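Local atomic coordinates of endonuclease PI-MtuI (Mycobacterium tuberculosis, PDB entry 2IMZ), a protein that forms the protein-splicing domain of the RecA intein, which probably excises itself from its precursor and joins the flanking RecA pieces. Residues R92-P96 with V160-V165. The protein carries 1 engineered substitution. Residue numbers count along the deposited sequence, not the author numbering.
Sequences RVAQP and VAEGVV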
ATOM      1  N   ARG A  92      10.496  18.147  -2.094  1.00 15.94           N
ATOM      2  CA  ARG A  92       9.435  18.422  -1.141  1.00 15.47           C
ATOM      3  C   ARG A  92       8.546  17.202  -0.929  1.00 15.64           C
ATOM      4  O   ARG A  92       8.300  16.421  -1.856  1.00 14.49           O
ATOM      5  CB  ARG A  92       8.589  19.614  -1.611  1.00 18.18           C
ATOM      6  CG  ARG A  92       9.364  20.930  -1.649  1.00 21.62           C
ATOM      7  CD  ARG A  92       8.475  22.120  -1.999  1.00 25.87           C
ATOM      8  NE  ARG A  92       8.012  22.103  -3.383  1.00 30.96           N
ATOM      9  CZ  ARG A  92       8.795  22.287  -4.444  1.00 33.11           C
ATOM     10  NH1 ARG A  92      10.094  22.501  -4.290  1.00 34.86           N
ATOM     11  NH2 ARG A  92       8.276  22.267  -5.664  1.00 35.14           N
ATOM     12  N   VAL A  93       8.095  17.027   0.307  1.00 13.18           N
ATOM     13  CA  VAL A  93       7.215  15.917   0.652  1.00 12.38           C
ATOM     14  C   VAL A  93       6.017  16.485   1.392  1.00 12.87           C
ATOM     15  O   VAL A  93       6.096  17.564   1.976  1.00 15.29           O
ATOM     16  CB  VAL A  93       7.924  14.860   1.545  1.00 12.48           C
ATOM     17  CG1 VAL A  93       9.088  14.233   0.782  1.00 13.63           C
ATOM     18  CG2 VAL A  93       8.408  15.490   2.843  1.00 15.03           C
ATOM     19  N   ALA A  94       4.900  15.766   1.352  1.00 11.88           N
ATOM     20  CA  ALA A  94       3.683  16.214   2.024  1.00 13.68           C
ATOM     21  C   ALA A  94       3.836  16.143   3.541  1.00 14.36           C
ATOM     22  O   ALA A  94       4.147  15.085   4.091  1.00 13.41           O
ATOM     23  CB  ALA A  94       2.500  15.359   1.577  1.00 12.73           C
ATOM     24  N   GLN A  95       3.617  17.276   4.203  1.00 14.59           N
ATOM     25  CA  GLN A  95       3.719  17.374   5.661  1.00 14.95           C
ATOM     26  C   GLN A  95       2.536  18.179   6.188  1.00 17.16           C
ATOM     27  O   GLN A  95       2.539  19.411   6.142  1.00 17.77           O
ATOM     28  CB  GLN A  95       5.024  18.066   6.066  1.00 18.03           C
ATOM     29  CG  GLN A  95       5.142  18.325   7.572  1.00 21.24           C
ATOM     30  CD  GLN A  95       6.360  19.152   7.939  1.00 25.30           C
ATOM     31  OE1 GLN A  95       7.432  18.615   8.229  1.00 25.51           O
ATOM     32  NE2 GLN A  95       6.203  20.472   7.919  1.00 25.16           N
ATOM     33  N   PRO A  96       1.500  17.490   6.684  1.00 17.14           N
ATOM     34  CA  PRO A  96       0.310  18.158   7.218  1.00 17.65           C
ATOM     35  C   PRO A  96       0.621  19.057   8.411  1.00 18.16           C
ATOM     36  O   PRO A  96       1.388  18.683   9.296  1.00 18.55           O
ATOM     37  CB  PRO A  96      -0.595  16.989   7.594  1.00 17.85           C
ATOM     38  CG  PRO A  96      -0.227  15.952   6.573  1.00 17.05           C
ATOM     39  CD  PRO A  96       1.276  16.038   6.571  1.00 18.66           C
ATOM     40  N   VAL A 160       0.274   9.531   8.305  1.00 10.68           N
ATOM     41  CA  VAL A 160       1.384  10.419   8.573  1.00 11.01           C
ATOM     42  C   VAL A 160       2.345   9.699   9.510  1.00 11.51           C
ATOM     43  O   VAL A 160       1.950   9.205  10.566  1.00 10.88           O
ATOM     44  CB  VAL A 160       0.899  11.736   9.218  1.00 11.00           C
ATOM     45  CG1 VAL A 160       2.086  12.523   9.766  1.00 10.52           C
ATOM     46  CG2 VAL A 160       0.157  12.566   8.178  1.00 12.40           C
ATOM     47  N   ALA A 161       3.601   9.613   9.082  1.00 10.32           N
ATOM     48  CA  ALA A 161       4.666   8.979   9.854  1.00  9.48           C
ATOM     49  C   ALA A 161       5.793  10.004   9.882  1.00  9.73           C
ATOM     50  O   ALA A 161       6.196  10.502   8.829  1.00  8.39           O
ATOM     51  CB  ALA A 161       5.126   7.697   9.161  1.00 11.05           C
ATOM     52  N   GLU A 162       6.293  10.315  11.076  1.00  8.56           N
ATOM     53  CA  GLU A 162       7.344  11.316  11.238  1.00  9.56           C
ATOM     54  C   GLU A 162       6.896  12.632  10.589  1.00  8.94           C
ATOM     55  O   GLU A 162       7.708  13.388  10.048  1.00  9.87           O
ATOM     56  CB  GLU A 162       8.665  10.848  10.614  1.00 12.12           C
ATOM     57  CG  GLU A 162       9.362   9.729  11.379  1.00 13.29           C
ATOM     58  CD  GLU A 162       9.743  10.134  12.791  1.00 16.21           C
ATOM     59  OE1 GLU A 162      10.205  11.279  12.976  1.00 18.36           O
ATOM     60  OE2 GLU A 162       9.598   9.306  13.714  1.00 14.44           O
ATOM     61  N   GLY A 163       5.590  12.886  10.653  1.00 10.73           N
ATOM     62  CA  GLY A 163       5.026  14.103  10.097  1.00  9.78           C
ATOM     63  C   GLY A 163       4.867  14.162   8.587  1.00 11.57           C
ATOM     64  O   GLY A 163       4.381  15.164   8.067  1.00 11.00           O
ATOM     65  N   VAL A 164       5.243  13.090   7.891  1.00  9.68           N
ATOM     66  CA  VAL A 164       5.175  13.026   6.429  1.00 10.85           C
ATOM     67  C   VAL A 164       4.078  12.062   5.974  1.00 10.97           C
ATOM     68  O   VAL A 164       3.905  11.007   6.572  1.00 10.15           O
ATOM     69  CB  VAL A 164       6.526  12.521   5.856  1.00 11.18           C
ATOM     70  CG1 VAL A 164       6.472  12.468   4.334  1.00 12.09           C
ATOM     71  CG2 VAL A 164       7.656  13.426   6.317  1.00 14.98           C
ATOM     72  N   VAL A 165       3.333  12.417   4.928  1.00 11.03           N
ATOM     73  CA  VAL A 165       2.298  11.507   4.442  1.00  9.76           C
ATOM     74  C   VAL A 165       2.978  10.387   3.667  1.00 10.31           C
ATOM     75  O   VAL A 165       3.652  10.641   2.666  1.00 11.39           O
ATOM     76  CB  VAL A 165       1.295  12.192   3.485  1.00 11.26           C
ATOM     77  CG1 VAL A 165       0.290  11.160   2.976  1.00 11.97           C
ATOM     78  CG2 VAL A 165       0.571  13.325   4.197  1.00 11.21           C
TER
HETATM   79  O   HOH W   1       2.720  16.637   9.879  1.00 21.79           O
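Residues 160-165 form a tight beta hairpin, and residues 94-96 run antiparallel alongside its second arm. One backbone hydrogen bond joins the two segments, from Val-165 N to Ala-94 O (2.9 Å). The same carbonyl, Ala-94 O, also receives a CA-H...O contact from Val-164 CA at 3.3 Å, and Gln-95 CA makes a second one to Gly-163 O, again 3.3 Å. Within the hairpin, Ala-161 N bonds to Val-164 O and Val-164 N to Ala-161 O, both 2.9 Å, closing a type I' turn over Glu-162 and Gly-163. These corner residues take the positive phi the turn needs (55° and 77°), which glycine accepts without cost; the carboxylate of Glu-162 makes a salt bridge to Arg-7. Gly-163 O is turned toward 92-96, and a water bridges it to Pro-96 O by donating to both acceptors (2.9 Å to Gly-163 O, 2.5 Å to Pro-96 O).

Small and branched apolar side chains fill the seam. Val-93 CG2 meets Val-164 CG1 at 3.9 Å, and both valines rest on Val-75. Ala-94, short enough to let the backbones approach, sets its CB 3.8 Å from Val-165 CG2. The compact ring of Pro-96 packs through CG against Val-165 CG2 (3.6 Å) and Val-160 CG2 (3.8 Å), touching both arms of the hairpin. Strand 74-77 lies beside this seam, its Leu-76 bonding to the backbones of Ala-94 and Val-165. The contact thus ties the C-terminal hairpin, which leads to the zinc-bound, aminosuccinimide-forming Asn-168, into the all-beta Hint fold of intein splicing domains.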